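Side-chain contacts in adenylosuccinate lyase (Francisella tularensis subsp. tularensis SCHU S4, PDB 4EEI), which probably catalyses the beta-elimination of fumarate from adenylosuccinate to give AMP, and from the succinyl-carboxamide ribotide intermediate, in purine biosynthesis: residues E17-Y20 with A21-E25; K41-A44 with A45-A49; T74-A77 with E78-T81. All blocks are in the same frame, centred on the assembly; numbering follows the deposited sequence.

Interaction 1. Residues E17-Y20 with A21-E25; sequences ENKY and AKMLE
Lys22 NZ donates to Asn18 OD1 at 2.8 Å, across one helical turn. NZ meets the carbonyl at a C=O...N angle of 135°, a little off its plane. The lysine reaches it by folding back: with CG anti to its own carbonyl carbon (chi1 -66°) and bends at each later torsion, CG rests 3.3 Å from Asn18 O before NZ arrives at OD1. The other end of the amide is held too, since Asn18 ND2 donates to Ile13 O of helix 8-14, so both ends fix the rotation of the group. Round the helix, Met23 runs out extended between Lys19 and Tyr20. Its CE lies 3.7 Å from Lys19 CD, the two chains side by side, while SD stands 4.0 Å from Tyr20 CD1. That sulfur is 5.3 Å from the ring centroid and 82° off the ring normal, an edge-on Met-aromatic contact. Residues 17-25 lie on helix 16-33, whose Lys22 leans on Ala101 and Leu104 of helix 94-131, whose Met23 packs on Ile69 and Phe72 of helix 68-77, and whose Tyr20 packs against Pro55 and Val58 of helix 55-65.

Interaction 2. Residues K41-A44 with A45-A49; sequences KGTA and AEIRA
Arg48 folds back over the peptide of Ala44, the residue one helical turn before it. Its CB already lies 3.2 Å from Ala44 O, the same oxygen that accepts the backbone bond from Arg48 N at 2.9 Å. CG stands anti to the backbone N (chi1 -178°) and CD continues in an extended line. The bend comes at chi3, -64°, and turns the guanidinium back toward the start of the helix. NH1 then comes to 3.9 Å from Ala44 O, which lies over one face of the flat group and offset toward its rim; this is a contact across the face, not a hydrogen bond. NH2 approaches Ala44 CB at 4.4 Å and has a long, weak ion pair with Glu32 of helix 16-33. Ile47, the residue before Arg48, likewise meets the residue one turn back: its CG1 sits 3.5 Å from Thr43 O, and its CD1 is 4.3 Å from Thr43 CG2. Glu46 turns its carboxylate away from the preceding turn, to a salt bridge between OE2 and Arg50 NH1. Backbone evidence marks where the helix starts. Glu46 N donates to Gly42 O at 3.0 Å, and Gly42 has a positive phi of 99°. Glu35 lies across this end, OE1 accepting from Gly42 N and OE2 from Ala44 N, where the helix dipole would probably favour its negative charge. The arrangement is that of a helix N-terminus with glycine at the N-cap and an acidic side chain from earlier in the chain binding two amides at the helix start.

Interaction 3. Residues T74-A77 with E78-T81; sequences TSIA and EQFT
Gln79 has CG anti to its carbonyl carbon (chi1 -60°) and a chain extended beyond it, which carries its amide back to the carbonyl of Ser75 near the end of helix 68-77. In Glu78, CG sits between the backbone N and the carbonyl carbon (chi1 73°), and the chain lies along the last turn, CG 3.3 Å from Thr74 O. The bond from Gln79 NE2 to Ser75 O is 3.0 Å long and nearly straight, with an N-H...O angle of 169°. The oxygen lies in the plane of the glutamine amide, but NE2 stands above the plane of the serine carbonyl. Ser75 O also accepts from a water at 2.7 Å; this water donates a second bond to Glu78 OE2, so it ties the carboxylate to the helix backbone. Both polar ends have outside anchors: Glu78 OE2 forms a salt bridge with Arg57 NE, and Gln79 OE1 accepts from Gln52 N. Phe80 turns its ring edge to the backbone, its CD1 3.2 Å from Ile76 O, with that oxygen near the ring plane. Ile76 CG2 adds an apolar touch at 4.2 Å to Phe80 CE1, the two side chains lying side by side. Along the backbone, the spacing of the bonds shortens: Glu78 N reaches Thr74 O, four residues back, whereas Gln79 N reaches Ile76 O at 2.9 Å and Phe80 N reaches Ala77 O at 3.0 Å, each three back. This change from four-residue to three-residue spacing is typical of a helix C-terminus unwinding through a type I beta turn, here Ala77 to Phe80.

The three contacts follow one another along the chain, all within the lyase family region. Interactions 2 and 3 touch directly: Phe80 CZ lies 3.8 Å from Ile47 CA, so the turn ending helix 68-77 packs on helix 43-50; the centres of interactions 2 and 3 are about 13 Å apart. Interaction 1 has its centre about 16 Å from that of interaction 2 and about 15 Å from that of interaction 3, without touching either. It is also the one nearest the nucleotide: the Lys19 side chain is about 8 Å from bound AMP and about 4 Å from the side chain of AMP-binding Arg310. The Thr74 side chain, in interaction 3, is about 12 Å from bound succinate, whereas interaction 2 lies away from these sites.

Interaction 1. Residues E17-Y20 with A21-E25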
loop_
_atom_site.group_PDB
_atom_site.type_symbol
_atom_site.label_atom_id
_atom_site.label_comp_id
_atom_site.label_asym_id
_atom_site.label_seq_id
_atom_site.Cartn_x
_atom_site.Cartn_y
_atom_site.Cartn_z
ATOM N N GLU B 17 -21.436 20.201 -11.958
ATOM C CA GLU B 17 -21.661 21.615 -12.283
ATOM C C GLU B 17 -20.409 22.481 -12.099
ATOM O O GLU B 17 -20.089 23.314 -12.951
ATOM C CB GLU B 17 -22.816 22.214 -11.482
ATOM C CG GLU B 17 -23.035 23.689 -11.821
ATOM C CD GLU B 17 -24.119 24.344 -10.992
ATOM O OE1 GLU B 17 -25.225 24.565 -11.536
ATOM O OE2 GLU B 17 -23.863 24.655 -9.808
ATOM N N ASN B 18 -19.707 22.299 -10.986
ATOM C CA ASN B 18 -18.491 23.070 -10.763
ATOM C C ASN B 18 -17.335 22.570 -11.619
ATOM O O ASN B 18 -16.467 23.357 -12.025
ATOM C CB ASN B 18 -18.086 23.091 -9.288
ATOM C CG ASN B 18 -16.925 24.026 -9.031
ATOM O OD1 ASN B 18 -17.041 25.237 -9.238
ATOM N ND2 ASN B 18 -15.791 23.474 -8.602
ATOM N N LYS B 19 -17.315 21.268 -11.895
ATOM C CA LYS B 19 -16.289 20.720 -12.786
ATOM C C LYS B 19 -16.333 21.446 -14.130
ATOM O O LYS B 19 -15.300 21.882 -14.641
ATOM C CB LYS B 19 -16.467 19.209 -12.998
ATOM C CG LYS B 19 -15.403 18.598 -13.908
ATOM C CD LYS B 19 -15.992 17.678 -14.977
ATOM C CE LYS B 19 -16.409 16.338 -14.407
ATOM N NZ LYS B 19 -15.308 15.695 -13.625
ATOM N N TYR B 20 -17.530 21.590 -14.692
ATOM C CA TYR B 20 -17.682 22.284 -15.973
ATOM C C TYR B 20 -17.507 23.794 -15.844
ATOM O O TYR B 20 -17.014 24.441 -16.762
ATOM C CB TYR B 20 -19.045 21.968 -16.605
ATOM C CG TYR B 20 -19.243 20.499 -16.906
ATOM C CD1 TYR B 20 -18.241 19.749 -17.514
ATOM C CD2 TYR B 20 -20.424 19.861 -16.567
ATOM C CE1 TYR B 20 -18.422 18.399 -17.777
ATOM C CE2 TYR B 20 -20.612 18.525 -16.825
ATOM C CZ TYR B 20 -19.615 17.795 -17.425
ATOM O OH TYR B 20 -19.824 16.457 -17.675
ATOM N N ALA B 21 -17.916 24.365 -14.713
ATOM C CA ALA B 21 -17.730 25.806 -14.517
ATOM C C ALA B 21 -16.234 26.156 -14.502
ATOM O O ALA B 21 -15.816 27.191 -15.029
ATOM C CB ALA B 21 -18.421 26.284 -13.254
ATOM N N LYS B 22 -15.424 25.290 -13.904
ATOM C CA LYS B 22 -13.982 25.532 -13.893
ATOM C C LYS B 22 -13.381 25.316 -15.275
ATOM O O LYS B 22 -12.489 26.065 -15.691
ATOM C CB LYS B 22 -13.293 24.671 -12.825
ATOM C CG LYS B 22 -13.688 25.051 -11.380
ATOM C CD LYS B 22 -13.219 26.459 -11.018
ATOM C CE LYS B 22 -14.356 27.473 -10.987
ATOM N NZ LYS B 22 -15.243 27.351 -9.789
ATOM N N MET B 23 -13.877 24.315 -16.001
ATOM C CA MET B 23 -13.445 24.114 -17.386
ATOM C C MET B 23 -13.747 25.349 -18.230
ATOM O O MET B 23 -12.931 25.772 -19.061
ATOM C CB MET B 23 -14.115 22.880 -17.990
ATOM C CG MET B 23 -13.509 21.560 -17.511
ATOM S SD MET B 23 -14.363 20.149 -18.247
ATOM C CE MET B 23 -13.506 18.783 -17.434
ATOM N N LEU B 24 -14.909 25.939 -17.998
ATOM C CA LEU B 24 -15.300 27.140 -18.730
ATOM C C LEU B 24 -14.368 28.306 -18.413
ATOM O O LEU B 24 -13.971 29.051 -19.313
ATOM C CB LEU B 24 -16.751 27.514 -18.422
ATOM C CG LEU B 24 -17.225 28.779 -19.149
ATOM C CD1 LEU B 24 -17.174 28.594 -20.667
ATOM C CD2 LEU B 24 -18.632 29.166 -18.708
ATOM N N GLU B 25 -14.022 28.469 -17.139
ATOM C CA GLU B 25 -13.126 29.547 -16.729
ATOM C C GLU B 25 -11.758 29.402 -17.399
ATOM O O GLU B 25 -11.165 30.385 -17.855
ATOM C CB GLU B 25 -12.969 29.571 -15.202
ATOM C CG GLU B 25 -12.062 30.700 -14.712
ATOM C CD GLU B 25 -11.834 30.690 -13.201
ATOM O OE1 GLU B 25 -12.547 29.957 -12.482
ATOM O OE2 GLU B 25 -10.929 31.422 -12.739
#

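Interaction 2. Residues K41-A44 with A45-A49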
loop_
_atom_site.group_PDB
_atom_site.type_symbol
_atom_site.label_atom_id
_atom_site.label_comp_id
_atom_site.label_asym_id
_atom_site.label_seq_id
_atom_site.Cartn_x
_atom_site.Cartn_y
_atom_site.Cartn_z
ATOM N N LYS B 41 -11.354 41.245 -30.056
ATOM C CA LYS B 41 -11.429 41.734 -28.678
ATOM C C LYS B 41 -12.866 41.675 -28.174
ATOM O O LYS B 41 -13.792 42.023 -28.908
ATOM C CB LYS B 41 -10.926 43.174 -28.582
ATOM C CG LYS B 41 -9.506 43.377 -29.079
ATOM C CD LYS B 41 -8.497 42.645 -28.210
ATOM C CE LYS B 41 -7.066 42.955 -28.635
ATOM N NZ LYS B 41 -6.073 42.403 -27.668
ATOM N N GLY B 42 -13.051 41.222 -26.935
ATOM C CA GLY B 42 -14.375 41.173 -26.334
ATOM C C GLY B 42 -15.050 39.810 -26.371
ATOM O O GLY B 42 -16.064 39.604 -25.704
ATOM N N THR B 43 -14.489 38.876 -27.136
ATOM C CA THR B 43 -15.130 37.582 -27.352
ATOM C C THR B 43 -15.269 36.779 -26.058
ATOM O O THR B 43 -16.348 36.279 -25.739
ATOM C CB THR B 43 -14.377 36.751 -28.405
ATOM O OG1 THR B 43 -14.355 37.465 -29.650
ATOM C CG2 THR B 43 -15.056 35.412 -28.610
ATOM N N ALA B 44 -14.174 36.658 -25.314
ATOM C CA ALA B 44 -14.192 35.922 -24.050
ATOM C C ALA B 44 -15.175 36.548 -23.057
ATOM O O ALA B 44 -15.889 35.841 -22.345
ATOM C CB ALA B 44 -12.796 35.857 -23.456
ATOM N N ALA B 45 -15.213 37.873 -23.003
ATOM C CA ALA B 45 -16.099 38.550 -22.059
ATOM C C ALA B 45 -17.567 38.324 -22.421
ATOM O O ALA B 45 -18.431 38.222 -21.545
ATOM C CB ALA B 45 -15.783 40.032 -22.009
ATOM N N GLU B 46 -17.841 38.272 -23.721
ATOM C CA GLU B 46 -19.190 38.024 -24.225
ATOM C C GLU B 46 -19.692 36.650 -23.780
ATOM O O GLU B 46 -20.801 36.514 -23.259
ATOM C CB GLU B 46 -19.184 38.106 -25.751
ATOM C CG GLU B 46 -20.483 37.693 -26.421
ATOM C CD GLU B 46 -21.511 38.810 -26.458
ATOM O OE1 GLU B 46 -21.234 39.893 -25.899
ATOM O OE2 GLU B 46 -22.595 38.605 -27.050
ATOM N N ILE B 47 -18.856 35.635 -23.980
ATOM C CA ILE B 47 -19.213 34.269 -23.624
ATOM C C ILE B 47 -19.313 34.117 -22.106
ATOM O O ILE B 47 -20.225 33.458 -21.593
ATOM C CB ILE B 47 -18.204 33.267 -24.225
ATOM C CG1 ILE B 47 -18.245 33.333 -25.756
ATOM C CG2 ILE B 47 -18.475 31.850 -23.731
ATOM C CD1 ILE B 47 -17.227 32.424 -26.452
ATOM N N ARG B 48 -18.384 34.745 -21.392
ATOM C CA ARG B 48 -18.377 34.722 -19.930
ATOM C C ARG B 48 -19.706 35.205 -19.350
ATOM O O ARG B 48 -20.205 34.643 -18.379
ATOM C CB ARG B 48 -17.217 35.578 -19.398
ATOM C CG ARG B 48 -17.071 35.599 -17.879
ATOM C CD ARG B 48 -15.777 36.301 -17.443
ATOM N NE ARG B 48 -14.566 35.599 -17.877
ATOM C CZ ARG B 48 -13.688 36.075 -18.760
ATOM N NH1 ARG B 48 -13.865 37.266 -19.314
ATOM N NH2 ARG B 48 -12.614 35.363 -19.085
ATOM N N ALA B 49 -20.290 36.226 -19.966
ATOM C CA ALA B 49 -21.508 36.846 -19.433
ATOM C C ALA B 49 -22.792 36.055 -19.694
ATOM O O ALA B 49 -23.810 36.288 -19.044
ATOM C CB ALA B 49 -21.654 38.270 -19.979
#

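Interaction 3. Residues T74-A77 with E78-T81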
loop_
_atom_site.group_PDB
_atom_site.type_symbol
_atom_site.label_atom_id
_atom_site.label_comp_id
_atom_site.label_asym_id
_atom_site.label_seq_id
_atom_site.Cartn_x
_atom_site.Cartn_y
_atom_site.Cartn_z
ATOM N N THR B 74 -19.321 21.449 -27.028
ATOM C CA THR B 74 -20.546 21.524 -27.818
ATOM C C THR B 74 -21.676 22.136 -26.995
ATOM O O THR B 74 -22.486 22.900 -27.523
ATOM C CB THR B 74 -20.952 20.139 -28.364
ATOM O OG1 THR B 74 -19.910 19.638 -29.213
ATOM C CG2 THR B 74 -22.239 20.219 -29.165
ATOM N N SER B 75 -21.727 21.831 -25.700
ATOM C CA SER B 75 -22.796 22.391 -24.864
ATOM C C SER B 75 -22.667 23.912 -24.742
ATOM O O SER B 75 -23.667 24.618 -24.635
ATOM C CB SER B 75 -22.834 21.738 -23.475
ATOM O OG SER B 75 -21.826 22.256 -22.626
ATOM N N ILE B 76 -21.433 24.411 -24.766
ATOM C CA ILE B 76 -21.186 25.854 -24.728
ATOM C C ILE B 76 -21.433 26.507 -26.094
ATOM O O ILE B 76 -22.211 27.462 -26.216
ATOM C CB ILE B 76 -19.737 26.168 -24.289
ATOM C CG1 ILE B 76 -19.451 25.625 -22.881
ATOM C CG2 ILE B 76 -19.470 27.663 -24.376
ATOM C CD1 ILE B 76 -20.466 26.047 -21.824
ATOM N N ALA B 77 -20.758 25.990 -27.116
ATOM C CA ALA B 77 -20.847 26.528 -28.471
ATOM C C ALA B 77 -22.277 26.648 -29.000
ATOM O O ALA B 77 -22.602 27.594 -29.733
ATOM C CB ALA B 77 -20.000 25.691 -29.425
ATOM N N GLU B 78 -23.135 25.700 -28.637
ATOM C CA GLU B 78 -24.496 25.700 -29.174
ATOM C C GLU B 78 -25.356 26.821 -28.579
ATOM O O GLU B 78 -26.493 27.037 -29.008
ATOM C CB GLU B 78 -25.163 24.326 -29.002
ATOM C CG GLU B 78 -25.578 23.983 -27.580
ATOM C CD GLU B 78 -26.199 22.595 -27.471
ATOM O OE1 GLU B 78 -26.187 21.845 -28.473
ATOM O OE2 GLU B 78 -26.698 22.254 -26.381
ATOM N N GLN B 79 -24.809 27.541 -27.601
ATOM C CA GLN B 79 -25.518 28.672 -27.007
ATOM C C GLN B 79 -25.197 29.974 -27.741
ATOM O O GLN B 79 -25.753 31.023 -27.427
ATOM C CB GLN B 79 -25.163 28.811 -25.526
ATOM C CG GLN B 79 -25.521 27.592 -24.680
ATOM C CD GLN B 79 -25.106 27.741 -23.229
ATOM O OE1 GLN B 79 -25.410 28.744 -22.586
ATOM N NE2 GLN B 79 -24.400 26.744 -22.709
ATOM N N PHE B 80 -24.306 29.904 -28.725
ATOM C CA PHE B 80 -23.834 31.109 -29.412
ATOM C C PHE B 80 -23.862 30.989 -30.931
ATOM O O PHE B 80 -23.977 29.886 -31.471
ATOM C CB PHE B 80 -22.412 31.441 -28.954
ATOM C CG PHE B 80 -22.305 31.693 -27.481
ATOM C CD1 PHE B 80 -22.024 30.656 -26.605
ATOM C CD2 PHE B 80 -22.516 32.966 -26.970
ATOM C CE1 PHE B 80 -21.944 30.885 -25.247
ATOM C CE2 PHE B 80 -22.436 33.207 -25.614
ATOM C CZ PHE B 80 -22.150 32.162 -24.747
ATOM N N THR B 81 -23.752 32.129 -31.616
ATOM C CA THR B 81 -23.608 32.139 -33.069
ATOM C C THR B 81 -22.346 31.379 -33.464
ATOM O O THR B 81 -21.411 31.256 -32.666
ATOM C CB THR B 81 -23.530 33.577 -33.637
ATOM O OG1 THR B 81 -22.407 34.267 -33.068
ATOM C CG2 THR B 81 -24.800 34.351 -33.329
HETATM O O HOH W 1 -26.188 23.808 -24.232
HETATM O O HOH W 2 -20.879 28.715 -31.515
#